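Local coordinates for interferon-activable protein 202 (Mus musculus, PDB 4L5R), which binds double-stranded DNA without sequence specificity through its first HIN-200 domain and restrains the AIM2 inflammasome, probably by sequestering cytosolic DNA, at residues 1-9 with 74-85; 28-39 with 189-197. All coordinates share one frame; numbering follows the deposited sequence.

Contact 1: 1-9 with 74-85; sequences TPKKNISKG and FNSSGILEINET. With nucleotides of chain C.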
loop_
_atom_site.group_PDB
_atom_site.type_symbol
_atom_site.label_atom_id
_atom_site.label_comp_id
_atom_site.label_asym_id
_atom_site.label_seq_id
_atom_site.Cartn_x
_atom_site.Cartn_y
_atom_site.Cartn_z
ATOM N N THR A 1 -12.089 13.873 -14.798
ATOM C CA THR A 1 -12.322 14.712 -13.629
ATOM C C THR A 1 -11.093 14.749 -12.722
ATOM O O THR A 1 -10.346 13.776 -12.643
ATOM C CB THR A 1 -13.535 14.221 -12.822
ATOM O OG1 THR A 1 -13.295 12.886 -12.356
ATOM C CG2 THR A 1 -14.784 14.231 -13.686
ATOM N N PRO A 2 -10.878 15.877 -12.029
ATOM C CA PRO A 2 -9.681 16.001 -11.188
ATOM C C PRO A 2 -9.610 14.941 -10.083
ATOM O O PRO A 2 -8.512 14.595 -9.652
ATOM C CB PRO A 2 -9.809 17.408 -10.589
ATOM C CG PRO A 2 -11.252 17.765 -10.724
ATOM C CD PRO A 2 -11.727 17.079 -11.973
ATOM N N LYS A 3 -10.757 14.435 -9.638
ATOM C CA LYS A 3 -10.781 13.440 -8.566
ATOM C C LYS A 3 -10.917 11.997 -9.061
ATOM O O LYS A 3 -11.165 11.092 -8.265
ATOM C CB LYS A 3 -11.902 13.744 -7.566
ATOM C CG LYS A 3 -11.452 14.534 -6.348
ATOM C CD LYS A 3 -12.109 14.003 -5.074
ATOM C CE LYS A 3 -11.393 14.524 -3.833
ATOM N NZ LYS A 3 -12.075 14.150 -2.565
ATOM N N LYS A 4 -10.770 11.784 -10.367
ATOM C CA LYS A 4 -10.908 10.448 -10.954
ATOM C C LYS A 4 -10.058 9.418 -10.208
ATOM O O LYS A 4 -8.858 9.627 -10.003
ATOM C CB LYS A 4 -10.505 10.471 -12.432
ATOM C CG LYS A 4 -11.373 9.620 -13.357
ATOM C CD LYS A 4 -11.342 8.147 -12.993
ATOM C CE LYS A 4 -12.163 7.322 -13.984
ATOM N NZ LYS A 4 -12.263 5.882 -13.593
ATOM N N ASN A 5 -10.690 8.315 -9.806
ATOM C CA ASN A 5 -10.019 7.217 -9.113
ATOM C C ASN A 5 -9.537 7.506 -7.692
ATOM O O ASN A 5 -9.042 6.601 -7.014
ATOM C CB ASN A 5 -8.863 6.661 -9.948
ATOM C CG ASN A 5 -9.344 5.874 -11.146
ATOM O OD1 ASN A 5 -10.507 5.474 -11.214
ATOM N ND2 ASN A 5 -8.451 5.644 -12.100
ATOM N N ILE A 6 -9.687 8.747 -7.233
ATOM C CA ILE A 6 -9.254 9.098 -5.874
ATOM C C ILE A 6 -10.249 8.613 -4.815
ATOM O O ILE A 6 -11.454 8.592 -5.051
ATOM C CB ILE A 6 -9.037 10.617 -5.711
ATOM C CG1 ILE A 6 -7.987 11.117 -6.702
ATOM C CG2 ILE A 6 -8.609 10.955 -4.279
ATOM C CD1 ILE A 6 -6.617 10.486 -6.511
ATOM N N SER A 7 -9.743 8.242 -3.643
ATOM C CA SER A 7 -10.597 7.731 -2.571
ATOM C C SER A 7 -11.543 8.797 -2.015
ATOM O O SER A 7 -11.250 9.992 -2.075
ATOM C CB SER A 7 -9.750 7.140 -1.437
ATOM O OG SER A 7 -9.116 5.932 -1.843
ATOM N N LYS A 8 -12.673 8.348 -1.471
ATOM C CA LYS A 8 -13.651 9.235 -0.845
ATOM C C LYS A 8 -13.029 10.071 0.266
ATOM O O LYS A 8 -12.296 9.553 1.110
ATOM C CB LYS A 8 -14.821 8.428 -0.261
ATOM C CG LYS A 8 -15.667 7.692 -1.285
ATOM C CD LYS A 8 -16.890 7.046 -0.637
ATOM C CE LYS A 8 -16.505 5.896 0.292
ATOM N NZ LYS A 8 -17.197 5.991 1.607
ATOM N N GLY A 9 -13.329 11.366 0.264
ATOM C CA GLY A 9 -12.897 12.250 1.332
ATOM C C GLY A 9 -11.443 12.694 1.292
ATOM O O GLY A 9 -10.972 13.353 2.218
ATOM N N PHE A 74 -3.278 13.895 -3.647
ATOM C CA PHE A 74 -4.304 13.836 -2.622
ATOM C C PHE A 74 -3.802 13.070 -1.415
ATOM O O PHE A 74 -2.889 12.243 -1.512
ATOM C CB PHE A 74 -5.571 13.154 -3.155
ATOM C CG PHE A 74 -6.279 13.938 -4.220
ATOM C CD1 PHE A 74 -5.854 13.881 -5.540
ATOM C CD2 PHE A 74 -7.375 14.732 -3.906
ATOM C CE1 PHE A 74 -6.505 14.607 -6.529
ATOM C CE2 PHE A 74 -8.033 15.460 -4.891
ATOM C CZ PHE A 74 -7.599 15.397 -6.202
ATOM N N ASN A 75 -4.420 13.342 -0.278
ATOM C CA ASN A 75 -4.059 12.680 0.953
ATOM C C ASN A 75 -5.309 12.043 1.517
ATOM O O ASN A 75 -6.276 12.736 1.849
ATOM C CB ASN A 75 -3.451 13.672 1.947
ATOM C CG ASN A 75 -2.995 13.000 3.231
ATOM O OD1 ASN A 75 -3.696 12.149 3.787
ATOM N ND2 ASN A 75 -1.802 13.356 3.693
ATOM N N SER A 76 -5.297 10.721 1.594
ATOM C CA SER A 76 -6.457 9.974 2.056
ATOM C C SER A 76 -6.123 9.271 3.366
ATOM O O SER A 76 -5.510 8.205 3.381
ATOM C CB SER A 76 -6.916 8.975 0.991
ATOM O OG SER A 76 -8.018 8.212 1.457
ATOM N N SER A 77 -6.502 9.907 4.469
ATOM C CA SER A 77 -6.170 9.412 5.801
ATOM C C SER A 77 -4.705 8.982 5.922
ATOM O O SER A 77 -4.401 7.936 6.495
ATOM C CB SER A 77 -7.101 8.257 6.184
ATOM O OG SER A 77 -8.460 8.643 6.056
ATOM N N GLY A 78 -3.800 9.791 5.380
ATOM C CA GLY A 78 -2.379 9.523 5.496
ATOM C C GLY A 78 -1.760 8.752 4.342
ATOM O O GLY A 78 -0.534 8.608 4.276
ATOM N N ILE A 79 -2.596 8.214 3.455
ATOM C CA ILE A 79 -2.098 7.542 2.265
ATOM C C ILE A 79 -2.102 8.585 1.145
ATOM O O ILE A 79 -3.097 9.264 0.936
ATOM C CB ILE A 79 -3.009 6.363 1.814
ATOM C CG1 ILE A 79 -3.341 5.420 2.980
ATOM C CG2 ILE A 79 -2.361 5.609 0.638
ATOM C CD1 ILE A 79 -2.271 4.429 3.308
ATOM N N LEU A 80 -0.992 8.719 0.441
ATOM C CA LEU A 80 -0.925 9.657 -0.669
ATOM C C LEU A 80 -1.509 8.980 -1.909
ATOM O O LEU A 80 -1.182 7.829 -2.196
ATOM C CB LEU A 80 0.521 10.042 -0.931
ATOM C CG LEU A 80 1.121 11.168 -0.090
ATOM C CD1 LEU A 80 0.407 11.357 1.230
ATOM C CD2 LEU A 80 2.619 10.965 0.091
ATOM N N GLU A 81 -2.381 9.689 -2.621
ATOM C CA GLU A 81 -2.983 9.162 -3.850
ATOM C C GLU A 81 -2.681 10.120 -4.984
ATOM O O GLU A 81 -2.833 11.341 -4.846
ATOM C CB GLU A 81 -4.484 8.978 -3.677
ATOM C CG GLU A 81 -4.825 7.916 -2.591
ATOM C CD GLU A 81 -6.304 7.579 -2.492
ATOM O OE1 GLU A 81 -7.126 8.254 -3.145
ATOM O OE2 GLU A 81 -6.641 6.616 -1.757
ATOM N N ILE A 82 -2.237 9.568 -6.104
ATOM C CA ILE A 82 -1.740 10.383 -7.191
ATOM C C ILE A 82 -2.407 9.946 -8.486
ATOM O O ILE A 82 -2.250 8.804 -8.910
ATOM C CB ILE A 82 -0.218 10.260 -7.320
ATOM C CG1 ILE A 82 0.457 10.681 -5.994
ATOM C CG2 ILE A 82 0.288 11.086 -8.552
ATOM C CD1 ILE A 82 1.924 10.368 -5.920
ATOM N N ASN A 83 -3.160 10.854 -9.102
ATOM C CA ASN A 83 -3.722 10.588 -10.420
ATOM C C ASN A 83 -3.170 11.544 -11.467
ATOM O O ASN A 83 -2.147 12.190 -11.249
ATOM C CB ASN A 83 -5.258 10.580 -10.406
ATOM C CG ASN A 83 -5.859 11.920 -10.032
ATOM O OD1 ASN A 83 -5.157 12.924 -9.877
ATOM N ND2 ASN A 83 -7.182 11.948 -9.911
ATOM N N GLU A 84 -3.840 11.624 -12.607
ATOM C CA GLU A 84 -3.370 12.457 -13.710
ATOM C C GLU A 84 -3.376 13.933 -13.346
ATOM O O GLU A 84 -2.690 14.736 -13.976
ATOM C CB GLU A 84 -4.205 12.207 -14.970
ATOM C CG GLU A 84 -4.108 10.782 -15.475
ATOM C CD GLU A 84 -4.912 10.553 -16.753
ATOM N N THR A 85 -4.137 14.290 -12.316
ATOM C CA THR A 85 -4.174 15.672 -11.848
ATOM C C THR A 85 -2.818 16.146 -11.318
ATOM O O THR A 85 -2.482 17.324 -11.431
ATOM C CB THR A 85 -5.262 15.871 -10.773
ATOM O OG1 THR A 85 -6.549 15.687 -11.370
ATOM C CG2 THR A 85 -5.188 17.268 -10.175
ATOM P P DG C 17 -15.938 13.365 -2.159
ATOM O OP1 DG C 17 -14.459 13.309 -2.212
ATOM O OP2 DG C 17 -16.628 14.546 -1.591
ATOM O "O5'" DG C 17 -16.507 13.149 -3.632
ATOM C "C5'" DG C 17 -16.136 11.965 -4.318
ATOM C "C4'" DG C 17 -16.824 11.928 -5.664
ATOM O "O4'" DG C 17 -18.124 11.306 -5.539
ATOM C "C3'" DG C 17 -17.040 13.306 -6.282
ATOM O "O3'" DG C 17 -16.642 13.212 -7.633
ATOM C "C2'" DG C 17 -18.538 13.558 -6.114
ATOM C "C1'" DG C 17 -19.109 12.142 -6.104
ATOM N N9 DG C 17 -20.324 11.982 -5.309
ATOM C C8 DG C 17 -20.650 12.628 -4.140
ATOM N N7 DG C 17 -21.808 12.265 -3.661
ATOM C C5 DG C 17 -22.276 11.319 -4.565
ATOM C C6 DG C 17 -23.482 10.573 -4.572
ATOM O O6 DG C 17 -24.409 10.608 -3.753
ATOM N N1 DG C 17 -23.561 9.723 -5.674
ATOM C C2 DG C 17 -22.589 9.615 -6.644
ATOM N N2 DG C 17 -22.820 8.744 -7.636
ATOM N N3 DG C 17 -21.457 10.303 -6.645
ATOM C C4 DG C 17 -21.370 11.135 -5.583
ATOM P P DC C 16 -19.073 12.319 3.598
ATOM O OP1 DC C 16 -18.045 12.975 4.438
ATOM O OP2 DC C 16 -20.453 12.856 3.529
ATOM O "O5'" DC C 16 -18.531 12.244 2.102
ATOM C "C5'" DC C 16 -17.426 11.418 1.819
ATOM C "C4'" DC C 16 -17.530 10.961 0.382
ATOM O "O4'" DC C 16 -18.707 10.142 0.198
ATOM C "C3'" DC C 16 -17.644 12.099 -0.624
ATOM O "O3'" DC C 16 -16.446 12.063 -1.373
ATOM C "C2'" DC C 16 -18.896 11.779 -1.451
ATOM C "C1'" DC C 16 -19.135 10.302 -1.135
ATOM N N1 DC C 16 -20.540 9.801 -1.214
ATOM C C2 DC C 16 -20.875 8.884 -2.222
ATOM O O2 DC C 16 -20.003 8.536 -3.026
ATOM N N3 DC C 16 -22.141 8.403 -2.291
ATOM C C4 DC C 16 -23.052 8.803 -1.400
ATOM N N4 DC C 16 -24.288 8.307 -1.514
ATOM C C5 DC C 16 -22.731 9.730 -0.359
ATOM C C6 DC C 16 -21.474 10.196 -0.302
ATOM P P DC C 18 -16.549 14.528 -8.545
ATOM O OP1 DC C 18 -15.303 14.440 -9.337
ATOM O OP2 DC C 18 -16.788 15.707 -7.678
ATOM O "O5'" DC C 18 -17.801 14.382 -9.530
ATOM C "C5'" DC C 18 -17.965 13.186 -10.287
ATOM C "C4'" DC C 18 -19.385 13.107 -10.814
ATOM O "O4'" DC C 18 -20.282 12.702 -9.745
ATOM C "C3'" DC C 18 -19.905 14.442 -11.347
ATOM O "O3'" DC C 18 -20.394 14.315 -12.682
ATOM C "C2'" DC C 18 -21.015 14.828 -10.374
ATOM C "C1'" DC C 18 -21.462 13.463 -9.864
ATOM N N1 DC C 18 -22.190 13.548 -8.564
ATOM C C2 DC C 18 -23.310 12.733 -8.362
ATOM O O2 DC C 18 -23.647 11.947 -9.256
ATOM N N3 DC C 18 -23.982 12.823 -7.187
ATOM C C4 DC C 18 -23.574 13.685 -6.252
ATOM N N4 DC C 18 -24.268 13.737 -5.111
ATOM C C5 DC C 18 -22.439 14.530 -6.442
ATOM C C6 DC C 18 -21.786 14.433 -7.606
#
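Two side chains grip the carbonyl oxygen Pro2 O. Thr85 OG1 donates to it at 2.8 Å, in the carbonyl plane and on a lone pair, while Asn83 ND2 comes from above that plane. The second N-H of Asn83 ND2 runs almost straight to Lys4 O at 2.9 Å, also on a lone pair, both oxygens near the amide plane. A chi1 of 63°, setting CG between backbone N and carbonyl carbon, aims the amide at these two carbonyls; its OD1 accepts from Thr85 N in an Asx turn, which helps set the flip of the amide. Replacing Asn83 by a leucine would probably leave Lys4 O without this donor and Pro2 O with the threonine alone.

Glu81 holds Ser7 with both oxygens, each through its syn lone pair: OE1 takes Ser7 N at 2.7 Å and OE2 takes Ser7 OG at 2.6 Å. Between these polar ends Ile6 lies over one face of Phe74, its CG1 4.0 Å from the ring centroid in a CH-pi contact. Lys3 passes the same ring with CE 3.6 Å from Phe74 CE2, and its NZ reaches OP1 of DG17 of chain C at 2.6 Å. Neutral donors meeting carbonyl and carboxylate oxygens thus fasten the N-terminal segment to strand 79-82 and the loop after it, with Phe74 packed alongside, while Lys3 meets the DNA backbone, in keeping with electrostatic, non-specific binding.

Contact 2: 28-39 with 189-197; sequences FNYKEGKENMFH and SGNHSFIKG. With NA (sodium ion), chain D; nucleotides of chain B.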
loop_
_atom_site.group_PDB
_atom_site.type_symbol
_atom_site.label_atom_id
_atom_site.label_comp_id
_atom_site.label_asym_id
_atom_site.label_seq_id
_atom_site.Cartn_x
_atom_site.Cartn_y
_atom_site.Cartn_z
ATOM N N PHE A 28 -1.055 -3.100 -11.835
ATOM C CA PHE A 28 -2.002 -4.196 -11.885
ATOM C C PHE A 28 -3.375 -3.593 -12.118
ATOM O O PHE A 28 -3.618 -2.429 -11.783
ATOM C CB PHE A 28 -1.962 -5.041 -10.598
ATOM C CG PHE A 28 -2.250 -4.265 -9.343
ATOM C CD1 PHE A 28 -1.237 -3.575 -8.683
ATOM C CD2 PHE A 28 -3.536 -4.215 -8.828
ATOM C CE1 PHE A 28 -1.503 -2.853 -7.530
ATOM C CE2 PHE A 28 -3.811 -3.493 -7.661
ATOM C CZ PHE A 28 -2.805 -2.810 -7.023
ATOM N N ASN A 29 -4.254 -4.371 -12.741
ATOM C CA ASN A 29 -5.634 -3.953 -12.931
ATOM C C ASN A 29 -6.478 -4.145 -11.665
ATOM O O ASN A 29 -6.285 -5.096 -10.914
ATOM C CB ASN A 29 -6.257 -4.709 -14.110
ATOM C CG ASN A 29 -5.626 -4.332 -15.441
ATOM O OD1 ASN A 29 -4.833 -3.389 -15.523
ATOM N ND2 ASN A 29 -5.986 -5.066 -16.497
ATOM N N TYR A 30 -7.424 -3.239 -11.445
ATOM C CA TYR A 30 -8.386 -3.403 -10.365
ATOM C C TYR A 30 -9.747 -2.891 -10.863
ATOM O O TYR A 30 -9.889 -2.546 -12.042
ATOM C CB TYR A 30 -7.905 -2.682 -9.088
ATOM C CG TYR A 30 -7.963 -1.178 -9.206
ATOM C CD1 TYR A 30 -7.026 -0.484 -9.960
ATOM C CD2 TYR A 30 -8.991 -0.458 -8.609
ATOM C CE1 TYR A 30 -7.094 0.893 -10.095
ATOM C CE2 TYR A 30 -9.070 0.903 -8.731
ATOM C CZ TYR A 30 -8.126 1.578 -9.478
ATOM O OH TYR A 30 -8.232 2.939 -9.599
ATOM N N LYS A 31 -10.755 -2.870 -9.993
ATOM C CA LYS A 31 -12.097 -2.454 -10.405
ATOM C C LYS A 31 -12.632 -3.310 -11.566
ATOM O O LYS A 31 -13.136 -2.788 -12.568
ATOM C CB LYS A 31 -12.112 -0.970 -10.778
ATOM C CG LYS A 31 -13.433 -0.274 -10.469
ATOM C CD LYS A 31 -13.368 1.224 -10.758
ATOM C CE LYS A 31 -14.735 1.879 -10.574
ATOM N NZ LYS A 31 -14.787 3.269 -11.132
ATOM N N GLU A 32 -12.515 -4.628 -11.414
ATOM C CA GLU A 32 -12.968 -5.587 -12.423
ATOM C C GLU A 32 -12.398 -5.309 -13.812
ATOM O O GLU A 32 -13.131 -5.292 -14.802
ATOM C CB GLU A 32 -14.500 -5.638 -12.475
ATOM C CG GLU A 32 -15.147 -6.164 -11.199
ATOM N N GLY A 33 -11.091 -5.082 -13.873
ATOM C CA GLY A 33 -10.393 -4.915 -15.134
ATOM C C GLY A 33 -10.480 -3.544 -15.782
ATOM O O GLY A 33 -9.951 -3.345 -16.874
ATOM N N LYS A 34 -11.123 -2.593 -15.111
ATOM C CA LYS A 34 -11.405 -1.293 -15.713
ATOM C C LYS A 34 -10.337 -0.216 -15.464
ATOM O O LYS A 34 -10.272 0.765 -16.196
ATOM C CB LYS A 34 -12.766 -0.774 -15.242
ATOM C CG LYS A 34 -13.949 -1.641 -15.634
ATOM C CD LYS A 34 -15.253 -0.884 -15.407
ATOM C CE LYS A 34 -16.223 -1.672 -14.539
ATOM N NZ LYS A 34 -15.686 -1.923 -13.169
ATOM N N GLU A 35 -9.519 -0.379 -14.430
ATOM C CA GLU A 35 -8.487 0.621 -14.126
ATOM C C GLU A 35 -7.170 -0.050 -13.754
ATOM O O GLU A 35 -7.148 -1.247 -13.461
ATOM C CB GLU A 35 -8.945 1.514 -12.972
ATOM C CG GLU A 35 -10.307 2.156 -13.170
ATOM C CD GLU A 35 -10.272 3.335 -14.130
ATOM O OE1 GLU A 35 -11.341 3.663 -14.690
ATOM O OE2 GLU A 35 -9.186 3.938 -14.315
ATOM N N ASN A 36 -6.075 0.714 -13.751
ATOM C CA ASN A 36 -4.806 0.194 -13.239
ATOM C C ASN A 36 -4.180 1.090 -12.173
ATOM O O ASN A 36 -4.575 2.239 -12.006
ATOM C CB ASN A 36 -3.814 -0.106 -14.367
ATOM C CG ASN A 36 -3.667 1.041 -15.335
ATOM O OD1 ASN A 36 -3.673 2.207 -14.941
ATOM N ND2 ASN A 36 -3.543 0.717 -16.627
ATOM N N MET A 37 -3.219 0.549 -11.433
ATOM C CA MET A 37 -2.549 1.316 -10.382
ATOM C C MET A 37 -1.290 0.578 -9.956
ATOM O O MET A 37 -1.063 -0.566 -10.365
ATOM C CB MET A 37 -3.475 1.478 -9.171
ATOM C CG MET A 37 -3.780 0.159 -8.447
ATOM S SD MET A 37 -4.748 0.381 -6.927
ATOM C CE MET A 37 -3.491 1.043 -5.837
ATOM N N PHE A 38 -0.466 1.221 -9.130
ATOM C CA PHE A 38 0.604 0.509 -8.475
ATOM C C PHE A 38 0.776 1.112 -7.086
ATOM O O PHE A 38 0.376 2.260 -6.851
ATOM C CB PHE A 38 1.911 0.468 -9.298
ATOM C CG PHE A 38 2.560 1.824 -9.547
ATOM C CD1 PHE A 38 3.446 2.361 -8.632
ATOM C CD2 PHE A 38 2.328 2.512 -10.729
ATOM C CE1 PHE A 38 4.066 3.600 -8.860
ATOM C CE2 PHE A 38 2.942 3.743 -10.971
ATOM C CZ PHE A 38 3.814 4.281 -10.031
ATOM N N HIS A 39 1.298 0.314 -6.168
ATOM C CA HIS A 39 1.608 0.793 -4.819
ATOM C C HIS A 39 3.041 1.269 -4.732
ATOM O O HIS A 39 3.906 0.777 -5.444
ATOM C CB HIS A 39 1.420 -0.335 -3.801
ATOM C CG HIS A 39 0.002 -0.763 -3.646
ATOM N ND1 HIS A 39 -0.926 -0.015 -2.953
ATOM C CD2 HIS A 39 -0.661 -1.848 -4.117
ATOM C CE1 HIS A 39 -2.099 -0.622 -3.000
ATOM N NE2 HIS A 39 -1.963 -1.740 -3.697
ATOM N N SER A 189 -9.793 -7.791 1.873
ATOM C CA SER A 189 -9.379 -7.020 0.716
ATOM C C SER A 189 -10.350 -5.872 0.451
ATOM O O SER A 189 -11.518 -5.928 0.853
ATOM C CB SER A 189 -9.289 -7.919 -0.520
ATOM O OG SER A 189 -10.524 -8.571 -0.755
ATOM N N GLY A 190 -9.853 -4.842 -0.239
ATOM C CA GLY A 190 -10.659 -3.725 -0.702
ATOM C C GLY A 190 -10.313 -3.436 -2.159
ATOM O O GLY A 190 -9.524 -4.164 -2.767
ATOM N N ASN A 191 -10.877 -2.381 -2.735
ATOM C CA ASN A 191 -10.696 -2.203 -4.175
ATOM C C ASN A 191 -9.230 -2.124 -4.589
ATOM O O ASN A 191 -8.875 -2.619 -5.659
ATOM C CB ASN A 191 -11.532 -1.057 -4.743
ATOM C CG ASN A 191 -11.104 0.284 -4.217
ATOM O OD1 ASN A 191 -10.495 0.375 -3.150
ATOM N ND2 ASN A 191 -11.421 1.342 -4.962
ATOM N N HIS A 192 -8.376 -1.577 -3.715
ATOM C CA HIS A 192 -6.952 -1.411 -4.020
ATOM C C HIS A 192 -6.019 -2.512 -3.511
ATOM O O HIS A 192 -4.809 -2.433 -3.718
ATOM C CB HIS A 192 -6.430 -0.060 -3.480
ATOM C CG HIS A 192 -7.190 1.133 -3.969
ATOM N ND1 HIS A 192 -7.492 2.201 -3.151
ATOM C CD2 HIS A 192 -7.690 1.443 -5.192
ATOM C CE1 HIS A 192 -8.151 3.114 -3.844
ATOM N NE2 HIS A 192 -8.285 2.677 -5.085
ATOM N N SER A 193 -6.541 -3.530 -2.831
ATOM C CA SER A 193 -5.647 -4.509 -2.229
ATOM C C SER A 193 -4.803 -5.271 -3.241
ATOM O O SER A 193 -5.234 -5.543 -4.370
ATOM C CB SER A 193 -6.416 -5.500 -1.335
ATOM O OG SER A 193 -7.226 -4.802 -0.407
ATOM N N PHE A 194 -3.593 -5.606 -2.819
ATOM C CA PHE A 194 -2.640 -6.330 -3.643
ATOM C C PHE A 194 -1.887 -7.296 -2.740
ATOM O O PHE A 194 -1.463 -6.943 -1.624
ATOM C CB PHE A 194 -1.670 -5.338 -4.295
ATOM C CG PHE A 194 -0.705 -5.961 -5.274
ATOM C CD1 PHE A 194 -1.098 -6.226 -6.597
ATOM C CD2 PHE A 194 0.610 -6.223 -4.902
ATOM C CE1 PHE A 194 -0.194 -6.772 -7.502
ATOM C CE2 PHE A 194 1.513 -6.764 -5.807
ATOM C CZ PHE A 194 1.104 -7.038 -7.117
ATOM N N ILE A 195 -1.730 -8.525 -3.215
ATOM C CA ILE A 195 -1.069 -9.538 -2.431
ATOM C C ILE A 195 -0.032 -10.286 -3.255
ATOM O O ILE A 195 -0.286 -10.665 -4.410
ATOM C CB ILE A 195 -2.120 -10.501 -1.845
ATOM C CG1 ILE A 195 -1.463 -11.600 -1.030
ATOM C CG2 ILE A 195 -2.982 -11.089 -2.960
ATOM C CD1 ILE A 195 -2.475 -12.514 -0.380
ATOM N N LYS A 196 1.146 -10.494 -2.679
ATOM C CA LYS A 196 2.167 -11.278 -3.373
ATOM C C LYS A 196 3.139 -11.988 -2.443
ATOM O O LYS A 196 3.307 -11.608 -1.279
ATOM C CB LYS A 196 2.933 -10.421 -4.391
ATOM C CG LYS A 196 3.856 -9.387 -3.794
ATOM C CD LYS A 196 4.716 -8.755 -4.890
ATOM C CE LYS A 196 5.463 -7.522 -4.387
ATOM N NZ LYS A 196 6.245 -6.849 -5.471
ATOM N N GLY A 197 3.769 -13.036 -2.965
ATOM C CA GLY A 197 4.820 -13.717 -2.233
ATOM C C GLY A 197 5.985 -12.759 -2.111
ATOM O O GLY A 197 6.271 -12.014 -3.046
HETATM NA NA NA D . -5.768 4.216 -13.566
ATOM P P DT B 5 -14.843 0.744 -6.610
ATOM O OP1 DT B 5 -13.457 1.120 -6.995
ATOM O OP2 DT B 5 -15.360 -0.606 -6.942
ATOM O "O5'" DT B 5 -15.042 0.921 -5.029
ATOM C "C5'" DT B 5 -14.851 2.189 -4.425
ATOM C "C4'" DT B 5 -15.303 2.141 -2.980
ATOM O "O4'" DT B 5 -16.748 2.191 -2.899
ATOM C "C3'" DT B 5 -14.867 0.894 -2.208
ATOM O "O3'" DT B 5 -13.852 1.315 -1.287
ATOM C "C2'" DT B 5 -16.139 0.400 -1.518
ATOM C "C1'" DT B 5 -17.079 1.596 -1.665
ATOM N N1 DT B 5 -18.536 1.274 -1.644
ATOM C C2 DT B 5 -19.319 1.925 -0.720
ATOM O O2 DT B 5 -18.886 2.744 0.078
ATOM N N3 DT B 5 -20.640 1.575 -0.768
ATOM C C4 DT B 5 -21.268 0.671 -1.600
ATOM O O4 DT B 5 -22.477 0.448 -1.517
ATOM C C5 DT B 5 -20.386 0.025 -2.545
ATOM C C7 DT B 5 -20.931 -0.980 -3.516
ATOM C C6 DT B 5 -19.082 0.353 -2.523
ATOM P P DG B 6 -12.975 0.237 -0.485
ATOM O OP1 DG B 6 -11.784 0.940 0.054
ATOM O OP2 DG B 6 -12.813 -0.962 -1.337
ATOM O "O5'" DG B 6 -13.914 -0.165 0.750
ATOM C "C5'" DG B 6 -14.148 0.791 1.784
ATOM C "C4'" DG B 6 -15.229 0.279 2.712
ATOM O "O4'" DG B 6 -16.533 0.476 2.093
ATOM C "C3'" DG B 6 -15.109 -1.212 3.046
ATOM O "O3'" DG B 6 -15.223 -1.433 4.453
ATOM C "C2'" DG B 6 -16.326 -1.809 2.355
ATOM C "C1'" DG B 6 -17.269 -0.628 2.553
ATOM N N9 DG B 6 -18.572 -0.821 1.921
ATOM C C8 DG B 6 -18.877 -1.367 0.695
ATOM N N7 DG B 6 -20.163 -1.438 0.468
ATOM C C5 DG B 6 -20.740 -0.921 1.622
ATOM C C6 DG B 6 -22.096 -0.735 1.970
ATOM O O6 DG B 6 -23.098 -1.002 1.295
ATOM N N1 DG B 6 -22.228 -0.177 3.243
ATOM C C2 DG B 6 -21.177 0.160 4.068
ATOM N N2 DG B 6 -21.474 0.691 5.264
ATOM N N3 DG B 6 -19.904 -0.001 3.747
ATOM C C4 DG B 6 -19.770 -0.542 2.519
HETATM O O HOH W 1 -9.516 4.072 -7.345
HETATM O O HOH W 2 -11.001 -3.574 -7.195
#
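Phe28 takes a chi1 of 58°, CG lying between backbone N and carbonyl carbon, whereas Phe194 has its CG anti to the backbone N; these choices bring Phe194 CD1 over the centre of the Phe28 ring, 3.4 Å from Phe28 CD1. The two ring planes are inclined by 32°. Beside them His39 NE2 donates to His192 O at 2.9 Å. The carbonyl oxygen sits in the imidazole plane, with the donor nearly on the extended C=O line, but the bond is bent, 136° at the hydrogen. The same imidazole edge carries CD2 to Phe194 CB at 3.6 Å.

His192 turns its own edge toward the face of Tyr30 in an offset edge-to-face pair, while Met37 SD lies 3.6 Å from His192 CD2. A water joins Tyr30 OH to His192 NE2; His192 ND1 is hydrogen-bonded to Lys52 NZ. The Gly190-Ser193 turn also meets DNA: Asn191 N binds OP2 of DG6 of chain B at 2.8 Å, and Asn191 ND2 binds OP1 of DT5 of chain B at 2.9 Å.

His39 mediates interaction with TP53BP1, and 37-39 belong to a region needed for homomultimerization. The contact spans two OB-type barrels: the hairpin of strands 17-30 and 35-43 comes from the first, and the 190-193 turn and strand 194-197, the latter paired with 171-174, from the second, whose Phe174 ring also meets His39.

Contact 1 and contact 2 have centres 15 Å apart yet meet directly. Lys4 NZ forms a salt bridge with Glu35 OE1 at 2.6 Å, and Asn5 ND2 probably hydrogen-bonds Glu35 OE2 at 2.9 Å, so the N-terminal segment 1-9 is tied to the 28-39 hairpin. Ser7 OG packs 3.6 Å from His192 CE1, linking it to the 189-197 turn as well. Strands 67-76 and 17-30 are neighbours in one sheet. Together the contacts touch both DNA strands, chain C through 1-9 and chain B through 189-197. The sodium ion, held by Asn36 O at 2.8 Å and by Phe54 O, lies about 7 Å from the Lys4 side chain.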